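Local coordinates for protein neisseria adhesin A (Neisseria meningitidis, PDB 4CJD) that probably adheres to human epithelial cells and induces uptake of the bacterium, as a trimeric autotransporter displayed on the meningococcal surface, at residues I12-L17 against G42-R47. Numbering follows the deposited sequence.
Unlike the reference sequence in segment 42-47: Q43 (reference Lys), P44 (reference Ile), K45 (reference Thr), G46 (reference Arg), R47 (reference Lys).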
# COMPACT_ATOMS: atom_id res chain seq x y z
N ILE A 12 44.88 -26.80 13.01
CA ILE A 12 44.33 -25.45 12.98
C ILE A 12 44.03 -25.04 11.55
O ILE A 12 42.93 -24.57 11.23
CB ILE A 12 45.31 -24.42 13.64
CG1 ILE A 12 45.44 -24.73 15.14
CG2 ILE A 12 44.82 -22.99 13.41
CD1 ILE A 12 46.50 -23.89 15.90
N ALA A 13 45.01 -25.23 10.68
CA ALA A 13 44.88 -24.88 9.27
C ALA A 13 43.69 -25.59 8.63
O ALA A 13 42.94 -24.99 7.88
CB ALA A 13 46.17 -25.21 8.52
N LYS A 14 43.54 -26.88 8.93
CA LYS A 14 42.47 -27.68 8.33
C LYS A 14 41.11 -27.28 8.87
O LYS A 14 40.13 -27.24 8.14
CB LYS A 14 42.74 -29.18 8.57
CG LYS A 14 43.86 -29.70 7.68
CD LYS A 14 44.41 -31.05 8.14
CE LYS A 14 45.09 -31.76 6.98
NZ LYS A 14 45.91 -32.93 7.47
N ALA A 15 41.08 -26.94 10.15
CA ALA A 15 39.83 -26.48 10.75
C ALA A 15 39.44 -25.12 10.17
O ALA A 15 38.27 -24.84 9.94
CB ALA A 15 39.97 -26.41 12.28
N ALA A 16 40.43 -24.27 9.92
CA ALA A 16 40.16 -22.99 9.26
C ALA A 16 39.65 -23.20 7.83
O ALA A 16 38.65 -22.61 7.40
CB ALA A 16 41.44 -22.11 9.27
N LEU A 17 40.30 -24.08 7.09
CA LEU A 17 39.85 -24.33 5.71
C LEU A 17 38.42 -24.85 5.68
O LEU A 17 37.57 -24.34 4.93
CB LEU A 17 40.78 -25.30 5.01
CG LEU A 17 40.64 -25.30 3.49
CD1 LEU A 17 40.94 -23.88 2.99
CD2 LEU A 17 41.62 -26.33 2.92
N GLY A 42 40.37 -34.57 13.60
CA GLY A 42 41.19 -33.46 13.15
C GLY A 42 41.45 -33.41 11.65
O GLY A 42 42.28 -32.60 11.17
N GLN A 43 40.76 -34.27 10.89
CA GLN A 43 40.87 -34.27 9.44
C GLN A 43 39.56 -33.76 8.82
O GLN A 43 38.48 -34.02 9.35
CB GLN A 43 41.21 -35.67 8.89
CG GLN A 43 42.58 -36.23 9.34
CD GLN A 43 43.68 -35.18 9.30
OE1 GLN A 43 44.06 -34.67 8.24
NE2 GLN A 43 44.17 -34.82 10.48
N PRO A 44 39.66 -33.02 7.71
CA PRO A 44 38.45 -32.65 6.96
C PRO A 44 37.78 -33.87 6.33
O PRO A 44 38.46 -34.75 5.81
CB PRO A 44 38.98 -31.70 5.88
CG PRO A 44 40.44 -31.91 5.84
CD PRO A 44 40.87 -32.40 7.16
N LYS A 45 36.46 -33.93 6.40
CA LYS A 45 35.71 -35.06 5.87
C LYS A 45 34.53 -34.52 5.09
O LYS A 45 33.77 -33.68 5.59
CB LYS A 45 35.22 -35.97 7.00
CG LYS A 45 34.52 -37.24 6.53
CD LYS A 45 35.45 -38.13 5.72
CE LYS A 45 34.89 -39.55 5.56
NZ LYS A 45 33.70 -39.56 4.66
N GLY A 46 34.39 -34.99 3.85
CA GLY A 46 33.31 -34.54 3.00
C GLY A 46 32.23 -35.59 2.87
O GLY A 46 32.50 -36.77 2.99
N ARG A 47 30.98 -35.15 2.66
CA ARG A 47 29.91 -36.07 2.30
C ARG A 47 28.93 -35.30 1.38
O ARG A 47 28.91 -34.08 1.38
CB ARG A 47 29.21 -36.60 3.55
CG ARG A 47 28.40 -35.52 4.24
CD ARG A 47 27.75 -36.00 5.54
NE ARG A 47 27.07 -34.85 6.14
CZ ARG A 47 25.87 -34.42 5.75
NH1 ARG A 47 25.20 -35.04 4.76
NH2 ARG A 47 25.34 -33.35 6.35
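K14 runs its aliphatic chain obliquely past CD of the P44 ring, and CD of K14 comes within 3.9 Å of CD of P44. CB and CG of the lysine pass the same proline carbon at similar range, while its CD also comes to 4.0 Å from the carbonyl oxygen of G42. With CG beside the backbone N (chi1 -74°) and the rest of the chain extended, the lysine carries its ammonium past the proline to the side chain of Q43. There NZ of K14 donates a hydrogen bond of 2.7 Å to OE1 of Q43. The ammonium lies in the plane of the amide and meets an oxygen lone pair, with a C=O to nitrogen angle of 137°. Q43 starts off from its backbone pointing away from the helix, but a bend at chi2 (-42°) turns its amide back toward K14, and OE1 also rests 3.3 Å from CE of K14.

The contact joins helix 9-28 to the start of strand 43-48, the second strand of the antiparallel hairpin beside that helix in the head domain. A13 and A16 are buried against the other two subunits; K14, which also packs on I12 of the third subunit, extends to the hairpin of its own chain. D10, one turn earlier, forms a salt bridge with NZ of K14. The ammonium is therefore shared between a carboxylate and a neutral amide oxygen, which probably favours its charged form, in a small, surface-lying link that buries about 150 Å² over both sides and combines the polar grip with aliphatic packing on P44.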